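Local coordinates for protein membrane-bound lysozyme inhibitor of C-type lysozyme (Pseudomonas aeruginosa, PDB 3F6Z) that specifically inhibits C-type lysozymes, as a lipoprotein of the bacterial outer membrane, at residues Leu10-Val21 with Thr32-Leu43; Trp74-Leu83 with Gly95-Arg101. All blocks are in the same frame, centred on the assembly; numbering follows the deposited sequence.

Interaction 1. Residues Leu10-Val21 with Thr32-Leu43; sequences LPGDAKLDTRSV and TVQYLNKGDNSL
Segments 16-21 and 32-38 run as antiparallel neighbours, their axes 4.6 Å apart at closest approach and at 163° to each other. Asp-17/Asn-37, Arg-19/Tyr-35 and Val-21/Val-33 are hydrogen-bonded pairs, each closed by two backbone bonds. Their side chains lie on one face. There CG2 of Val-21 meets the edge of the Tyr-35 ring, 3.8 Å from CE2, while CG1 of Val-33 lies over one ring face. Tyr-35 OH hydrogen-bonds to the Tyr-23 hydroxyl. The Asp-17 carboxylate and the Asn-37 amide run side by side, nearly coplanar. Thr-18, Leu-36, Ser-20 and Gln-34 occupy the other face.

At the end of strand 32-38, Lys-38 reaches into the loop before strand 16-25. Its chain is extended, with CG anti to the backbone N (chi1 178°), until a bend at the last torsion (chi4 65°). CD packs 3.5 Å from CB of Leu-10. NZ donates to Gly-12 O at 3.1 Å, from above the carbonyl plane. It also donates to Ala-14 O, in the carbonyl plane; the modelled 2.5 Å is shorter than usual and the exact distance is doubtful. A salt bridge joins it to Asp-6 of the second subunit, another copy of this protein. The lysine is largely buried, so two carbonyls and an intersubunit carboxylate would together offset its charge and tie the loop to the hairpin at the dimer interface.

Interaction 2. Residues Trp74-Leu83 with Gly95-Arg101; sequences WWTKGEEATL and GVACKER
The sulfur of Cys-98 sits at the edge of the Trp-74 indole, 4.0 Å from CZ3 and 78° off the normal of the six-membered ring. This is a sulfur-aromatic contact, and SG is also disulfide-bonded to Cys-25. CB of Ala-81 lies over one face of the same indole, toward the rim, 3.4 Å above the plane, and CB of Leu-83 lies at the edge. With CG anti to the backbone N (chi1 176°), the indole reaches across strand 80-83, past Ala-81, to Cys-98. Its NE1 is hydrogen-bonded to Tyr-35 OH.

Ala-81/Cys-98 and Leu-83/Val-96 are antiparallel hydrogen-bonded pairs. Their four side chains share the face of the sheet against which the indole packs. Strand 80-83 and strand 96-100 make an angle of 149°. On the other face CG2 of Thr-82 packs 3.9 Å from CA of Gly-95.

At the turn end, Glu-100 N donates to Glu-79 O at 2.9 Å. The two glutamate side chains cross at about a right angle, CB of Glu-79 lying 3.8 Å from CD of Glu-100. Water 4 donates to both Gly-78 O and Glu-100 OE2. Arg-19 NH2 offers Glu-100 OE1 a long, weak ion pair, and Arg-101 NH1 lies 4.5 Å from Glu-79 OE2. The two arginines would partly offset the repulsion between the carboxylates. The disulfide covalently joins the last strand to strand 16-25, and the Trp-74 edge packs against that crosslink.

Interaction 1 comes first along the chain and interaction 2 follows it. Their centres are about 18 Å apart, on opposite sides of the chain's centre. Both belong to one eight-stranded antiparallel sheet closed into a barrel, in which strands 16-25 and 96-100 are neighbours. The first and last strands of the barrel therefore meet, and the contacts touch there: Val-21 CG1 packs 3.3 Å from Glu-100 CG. Leu-10 of interaction 1 pairs with a strand of the second subunit, and both contacts reach the chain of another protein. Interaction 2 includes Lys-77, inferred to act directly in lysozyme inhibition, whose NZ forms salt bridges with that chain.

Interaction 1. Residues Leu10-Val21 with Thr32-Leu43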
# COMPACT_ATOMS: atom_id res chain seq x y z
N LEU B 10 4.51 -8.21 -19.85
CA LEU B 10 4.59 -8.76 -18.51
C LEU B 10 5.84 -9.64 -18.44
O LEU B 10 6.05 -10.49 -19.29
CB LEU B 10 3.33 -9.57 -18.19
CG LEU B 10 2.01 -8.80 -18.30
CD1 LEU B 10 0.85 -9.74 -18.03
CD2 LEU B 10 2.00 -7.65 -17.30
N PRO B 11 6.67 -9.45 -17.40
CA PRO B 11 7.91 -10.21 -17.20
C PRO B 11 7.80 -11.71 -16.95
O PRO B 11 6.83 -12.19 -16.37
CB PRO B 11 8.55 -9.49 -16.02
CG PRO B 11 7.36 -9.10 -15.21
CD PRO B 11 6.43 -8.55 -16.26
N GLY B 12 8.81 -12.45 -17.41
CA GLY B 12 8.84 -13.88 -17.20
C GLY B 12 8.14 -14.72 -18.25
O GLY B 12 7.40 -14.21 -19.09
N ASP B 13 8.38 -16.02 -18.19
CA ASP B 13 7.81 -16.97 -19.12
C ASP B 13 6.67 -17.77 -18.50
O ASP B 13 6.17 -18.72 -19.10
CB ASP B 13 8.90 -17.92 -19.62
CG ASP B 13 9.99 -17.20 -20.39
OD1 ASP B 13 11.03 -17.84 -20.70
OD2 ASP B 13 9.82 -16.00 -20.69
N ALA B 14 6.25 -17.39 -17.30
CA ALA B 14 5.17 -18.09 -16.63
C ALA B 14 3.89 -17.96 -17.44
O ALA B 14 3.71 -17.01 -18.20
CB ALA B 14 4.96 -17.53 -15.23
N LYS B 15 3.00 -18.93 -17.28
CA LYS B 15 1.73 -18.94 -17.99
C LYS B 15 0.86 -17.79 -17.51
O LYS B 15 0.77 -17.52 -16.31
CB LYS B 15 1.01 -20.27 -17.75
CG LYS B 15 -0.35 -20.38 -18.42
CD LYS B 15 -0.26 -20.23 -19.93
CE LYS B 15 0.71 -21.24 -20.54
NZ LYS B 15 0.84 -21.04 -22.01
N LEU B 16 0.21 -17.10 -18.45
CA LEU B 16 -0.67 -15.99 -18.11
C LEU B 16 -2.12 -16.45 -18.05
O LEU B 16 -2.60 -17.16 -18.93
CB LEU B 16 -0.56 -14.87 -19.15
CG LEU B 16 -1.65 -13.79 -19.03
CD1 LEU B 16 -1.55 -13.12 -17.66
CD2 LEU B 16 -1.52 -12.76 -20.14
N ASP B 17 -2.82 -16.03 -17.00
CA ASP B 17 -4.22 -16.37 -16.82
C ASP B 17 -5.04 -15.09 -16.73
O ASP B 17 -4.83 -14.27 -15.83
CB ASP B 17 -4.41 -17.20 -15.55
CG ASP B 17 -5.86 -17.59 -15.33
OD1 ASP B 17 -6.45 -18.20 -16.25
OD2 ASP B 17 -6.41 -17.27 -14.25
N THR B 18 -5.97 -14.92 -17.66
CA THR B 18 -6.79 -13.72 -17.69
C THR B 18 -8.27 -14.02 -17.47
O THR B 18 -8.80 -15.02 -17.97
CB THR B 18 -6.62 -13.00 -19.04
OG1 THR B 18 -5.25 -12.58 -19.18
CG2 THR B 18 -7.51 -11.77 -19.11
N ARG B 19 -8.93 -13.15 -16.73
CA ARG B 19 -10.34 -13.34 -16.43
C ARG B 19 -11.07 -12.03 -16.18
O ARG B 19 -10.56 -11.14 -15.49
CB ARG B 19 -10.44 -14.24 -15.21
CG ARG B 19 -11.85 -14.52 -14.74
CD ARG B 19 -11.81 -15.26 -13.42
NE ARG B 19 -13.12 -15.30 -12.78
CZ ARG B 19 -13.30 -15.52 -11.48
NH1 ARG B 19 -12.25 -15.72 -10.69
NH2 ARG B 19 -14.52 -15.53 -10.97
N SER B 20 -12.26 -11.89 -16.76
CA SER B 20 -13.07 -10.69 -16.58
C SER B 20 -14.21 -11.02 -15.65
O SER B 20 -14.89 -12.04 -15.82
CB SER B 20 -13.63 -10.21 -17.92
OG SER B 20 -12.59 -9.77 -18.77
N VAL B 21 -14.44 -10.18 -14.65
CA VAL B 21 -15.51 -10.43 -13.70
C VAL B 21 -16.39 -9.20 -13.53
O VAL B 21 -15.90 -8.08 -13.38
CB VAL B 21 -14.93 -10.84 -12.32
CG1 VAL B 21 -16.06 -11.18 -11.36
CG2 VAL B 21 -13.99 -12.04 -12.49
N THR B 32 -16.90 -3.96 -14.59
CA THR B 32 -16.19 -5.20 -14.87
C THR B 32 -14.71 -5.02 -14.61
O THR B 32 -14.13 -4.00 -14.97
CB THR B 32 -16.37 -5.62 -16.35
OG1 THR B 32 -17.77 -5.77 -16.63
CG2 THR B 32 -15.65 -6.93 -16.62
N VAL B 33 -14.11 -6.02 -13.98
CA VAL B 33 -12.69 -5.99 -13.65
C VAL B 33 -11.93 -7.06 -14.43
O VAL B 33 -12.46 -8.14 -14.69
CB VAL B 33 -12.48 -6.24 -12.13
CG1 VAL B 33 -11.00 -6.44 -11.83
CG2 VAL B 33 -13.04 -5.08 -11.33
N GLN B 34 -10.70 -6.76 -14.80
CA GLN B 34 -9.90 -7.75 -15.50
C GLN B 34 -8.77 -8.19 -14.58
O GLN B 34 -8.00 -7.36 -14.09
CB GLN B 34 -9.32 -7.20 -16.81
CG GLN B 34 -8.61 -8.28 -17.61
CD GLN B 34 -8.07 -7.79 -18.94
OE1 GLN B 34 -7.15 -6.97 -18.99
NE2 GLN B 34 -8.63 -8.31 -20.02
N TYR B 35 -8.69 -9.49 -14.34
CA TYR B 35 -7.64 -10.02 -13.49
C TYR B 35 -6.57 -10.66 -14.35
O TYR B 35 -6.87 -11.36 -15.32
CB TYR B 35 -8.23 -11.05 -12.52
CG TYR B 35 -9.15 -10.43 -11.50
CD1 TYR B 35 -8.64 -9.63 -10.48
CD2 TYR B 35 -10.53 -10.59 -11.58
CE1 TYR B 35 -9.47 -9.00 -9.57
CE2 TYR B 35 -11.38 -9.97 -10.66
CZ TYR B 35 -10.84 -9.17 -9.66
OH TYR B 35 -11.66 -8.54 -8.77
N LEU B 36 -5.31 -10.38 -14.01
CA LEU B 36 -4.18 -10.94 -14.74
C LEU B 36 -3.20 -11.54 -13.75
O LEU B 36 -2.66 -10.84 -12.90
CB LEU B 36 -3.48 -9.87 -15.58
CG LEU B 36 -4.30 -9.21 -16.70
CD1 LEU B 36 -4.95 -7.93 -16.17
CD2 LEU B 36 -3.40 -8.88 -17.88
N ASN B 37 -2.99 -12.85 -13.87
CA ASN B 37 -2.08 -13.58 -13.01
C ASN B 37 -1.00 -14.25 -13.84
O ASN B 37 -1.29 -15.12 -14.67
CB ASN B 37 -2.85 -14.63 -12.21
CG ASN B 37 -4.01 -14.05 -11.42
OD1 ASN B 37 -5.14 -14.52 -11.53
ND2 ASN B 37 -3.73 -13.02 -10.63
N LYS B 38 0.24 -13.85 -13.61
CA LYS B 38 1.38 -14.40 -14.33
C LYS B 38 2.60 -14.47 -13.43
O LYS B 38 3.25 -13.46 -13.17
CB LYS B 38 1.67 -13.53 -15.56
CG LYS B 38 2.87 -13.98 -16.39
CD LYS B 38 3.07 -13.03 -17.57
CE LYS B 38 4.37 -13.33 -18.31
NZ LYS B 38 4.38 -14.67 -18.96
N GLY B 39 2.91 -15.66 -12.93
CA GLY B 39 4.06 -15.81 -12.06
C GLY B 39 3.95 -14.97 -10.79
O GLY B 39 2.94 -15.02 -10.10
N ASP B 40 4.98 -14.19 -10.50
CA ASP B 40 4.98 -13.35 -9.30
C ASP B 40 4.06 -12.15 -9.42
O ASP B 40 3.76 -11.49 -8.43
CB ASP B 40 6.39 -12.83 -8.98
CG ASP B 40 7.37 -13.93 -8.66
OD1 ASP B 40 6.93 -15.00 -8.18
OD2 ASP B 40 8.58 -13.72 -8.87
N ASN B 41 3.62 -11.86 -10.64
CA ASN B 41 2.75 -10.72 -10.85
C ASN B 41 1.29 -11.10 -10.90
O ASN B 41 0.90 -12.11 -11.49
CB ASN B 41 3.13 -9.98 -12.14
CG ASN B 41 4.51 -9.35 -12.06
OD1 ASN B 41 5.45 -9.81 -12.71
ND2 ASN B 41 4.63 -8.30 -11.25
N SER B 42 0.48 -10.25 -10.28
CA SER B 42 -0.96 -10.44 -10.24
C SER B 42 -1.55 -9.03 -10.26
O SER B 42 -1.26 -8.22 -9.38
CB SER B 42 -1.34 -11.17 -8.95
OG SER B 42 -2.75 -11.28 -8.83
N LEU B 43 -2.37 -8.75 -11.26
CA LEU B 43 -2.95 -7.42 -11.39
C LEU B 43 -4.46 -7.45 -11.51
O LEU B 43 -5.06 -8.49 -11.79
CB LEU B 43 -2.37 -6.73 -12.62
CG LEU B 43 -0.85 -6.77 -12.79
CD1 LEU B 43 -0.49 -6.26 -14.19
CD2 LEU B 43 -0.17 -5.94 -11.71
O HOH W 1 4.71 -11.76 -14.67
O HOH W 2 1.15 -17.96 -13.76
O HOH W 3 -5.86 -17.43 -11.89

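Interaction 2. Residues Trp74-Leu83 with Gly95-Arg101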
# COMPACT_ATOMS: atom_id res chain seq x y z
N TRP B 74 -8.20 -2.36 -3.61
CA TRP B 74 -9.24 -3.26 -4.10
C TRP B 74 -8.89 -4.60 -3.46
O TRP B 74 -7.89 -5.23 -3.83
CB TRP B 74 -9.21 -3.34 -5.62
CG TRP B 74 -10.19 -4.31 -6.22
CD1 TRP B 74 -9.91 -5.48 -6.87
CD2 TRP B 74 -11.62 -4.17 -6.27
NE1 TRP B 74 -11.06 -6.07 -7.31
CE2 TRP B 74 -12.13 -5.29 -6.96
CE3 TRP B 74 -12.51 -3.20 -5.79
CZ2 TRP B 74 -13.50 -5.47 -7.19
CZ3 TRP B 74 -13.88 -3.38 -6.02
CH2 TRP B 74 -14.36 -4.51 -6.72
N TRP B 75 -9.69 -5.02 -2.50
CA TRP B 75 -9.43 -6.26 -1.77
C TRP B 75 -10.56 -7.28 -1.98
O TRP B 75 -11.69 -7.06 -1.56
CB TRP B 75 -9.31 -5.93 -0.28
CG TRP B 75 -8.47 -6.85 0.53
CD1 TRP B 75 -8.20 -8.17 0.28
CD2 TRP B 75 -7.85 -6.54 1.79
NE1 TRP B 75 -7.45 -8.70 1.31
CE2 TRP B 75 -7.23 -7.72 2.24
CE3 TRP B 75 -7.77 -5.38 2.57
CZ2 TRP B 75 -6.53 -7.78 3.46
CZ3 TRP B 75 -7.07 -5.44 3.78
CH2 TRP B 75 -6.46 -6.63 4.21
N THR B 76 -10.23 -8.39 -2.62
CA THR B 76 -11.23 -9.42 -2.89
C THR B 76 -11.08 -10.63 -1.98
O THR B 76 -9.98 -10.97 -1.55
CB THR B 76 -11.15 -9.89 -4.35
OG1 THR B 76 -9.99 -10.73 -4.52
CG2 THR B 76 -11.03 -8.68 -5.28
N LYS B 77 -12.21 -11.27 -1.70
CA LYS B 77 -12.28 -12.45 -0.86
C LYS B 77 -13.38 -13.29 -1.51
O LYS B 77 -14.57 -13.00 -1.36
CB LYS B 77 -12.67 -12.04 0.56
CG LYS B 77 -12.87 -13.18 1.55
CD LYS B 77 -11.58 -13.91 1.87
CE LYS B 77 -11.85 -15.01 2.90
NZ LYS B 77 -10.60 -15.64 3.41
N GLY B 78 -12.99 -14.33 -2.24
CA GLY B 78 -13.98 -15.15 -2.91
C GLY B 78 -14.71 -14.27 -3.92
O GLY B 78 -14.07 -13.48 -4.63
N GLU B 79 -16.03 -14.39 -3.97
CA GLU B 79 -16.84 -13.60 -4.91
C GLU B 79 -17.08 -12.18 -4.41
O GLU B 79 -17.68 -11.36 -5.12
CB GLU B 79 -18.20 -14.26 -5.15
CG GLU B 79 -18.17 -15.74 -5.50
CD GLU B 79 -19.49 -16.22 -6.07
OE1 GLU B 79 -20.56 -15.86 -5.52
OE2 GLU B 79 -19.47 -16.98 -7.07
N GLU B 80 -16.63 -11.88 -3.20
CA GLU B 80 -16.82 -10.57 -2.60
C GLU B 80 -15.62 -9.65 -2.80
O GLU B 80 -14.52 -10.11 -3.10
CB GLU B 80 -17.11 -10.73 -1.11
CG GLU B 80 -18.41 -11.45 -0.83
CD GLU B 80 -18.57 -11.84 0.62
OE1 GLU B 80 -18.42 -10.96 1.49
OE2 GLU B 80 -18.86 -13.04 0.89
N ALA B 81 -15.83 -8.35 -2.64
CA ALA B 81 -14.75 -7.39 -2.79
C ALA B 81 -15.05 -6.10 -2.04
O ALA B 81 -16.21 -5.82 -1.71
CB ALA B 81 -14.50 -7.09 -4.25
N THR B 82 -14.01 -5.33 -1.74
CA THR B 82 -14.17 -4.07 -1.05
C THR B 82 -13.24 -3.04 -1.69
O THR B 82 -12.05 -3.31 -1.89
CB THR B 82 -13.81 -4.19 0.44
OG1 THR B 82 -14.59 -5.24 1.04
CG2 THR B 82 -14.10 -2.87 1.15
N LEU B 83 -13.79 -1.88 -2.03
CA LEU B 83 -13.00 -0.81 -2.63
C LEU B 83 -12.83 0.29 -1.60
O LEU B 83 -13.81 0.91 -1.19
CB LEU B 83 -13.70 -0.24 -3.87
CG LEU B 83 -12.97 0.93 -4.53
CD1 LEU B 83 -11.77 0.42 -5.32
CD2 LEU B 83 -13.92 1.69 -5.44
N GLY B 95 -15.01 1.35 3.41
CA GLY B 95 -14.91 0.87 2.05
C GLY B 95 -16.25 0.45 1.47
O GLY B 95 -17.19 0.19 2.22
N VAL B 96 -16.32 0.40 0.15
CA VAL B 96 -17.53 0.01 -0.58
C VAL B 96 -17.56 -1.50 -0.79
O VAL B 96 -16.58 -2.09 -1.26
CB VAL B 96 -17.58 0.71 -1.96
CG1 VAL B 96 -18.80 0.25 -2.74
CG2 VAL B 96 -17.58 2.22 -1.78
N ALA B 97 -18.68 -2.14 -0.44
CA ALA B 97 -18.82 -3.59 -0.59
C ALA B 97 -19.42 -3.98 -1.94
O ALA B 97 -20.46 -3.45 -2.35
CB ALA B 97 -19.68 -4.13 0.54
N CYS B 98 -18.76 -4.91 -2.63
CA CYS B 98 -19.21 -5.37 -3.94
C CYS B 98 -19.29 -6.89 -4.00
O CYS B 98 -18.59 -7.60 -3.27
CB CYS B 98 -18.24 -4.90 -5.05
SG CYS B 98 -17.73 -3.15 -4.99
N LYS B 99 -20.13 -7.38 -4.90
CA LYS B 99 -20.34 -8.82 -5.09
C LYS B 99 -20.17 -9.13 -6.57
O LYS B 99 -20.46 -8.30 -7.42
CB LYS B 99 -21.78 -9.20 -4.72
CG LYS B 99 -22.26 -8.76 -3.36
CD LYS B 99 -23.80 -8.70 -3.35
CE LYS B 99 -24.34 -8.23 -2.00
NZ LYS B 99 -23.64 -7.02 -1.48
N GLU B 100 -19.71 -10.34 -6.88
CA GLU B 100 -19.57 -10.75 -8.27
C GLU B 100 -20.97 -10.84 -8.87
O GLU B 100 -21.89 -11.36 -8.23
CB GLU B 100 -18.89 -12.12 -8.36
CG GLU B 100 -17.37 -12.04 -8.42
CD GLU B 100 -16.72 -13.39 -8.59
OE1 GLU B 100 -17.27 -14.23 -9.34
OE2 GLU B 100 -15.65 -13.62 -7.99
N ARG B 101 -21.12 -10.30 -10.08
CA ARG B 101 -22.36 -10.27 -10.88
C ARG B 101 -22.54 -8.91 -11.53
O ARG B 101 -22.36 -8.82 -12.76
CB ARG B 101 -23.60 -10.56 -10.04
CG ARG B 101 -23.86 -12.03 -9.76
CD ARG B 101 -23.97 -12.85 -11.02
NE ARG B 101 -24.28 -14.25 -10.72
CZ ARG B 101 -23.50 -15.06 -10.02
NH1 ARG B 101 -22.34 -14.64 -9.54
NH2 ARG B 101 -23.88 -16.32 -9.81
OXT ARG B 101 -22.85 -7.94 -10.80
O HOH W 4 -14.57 -11.58 -6.43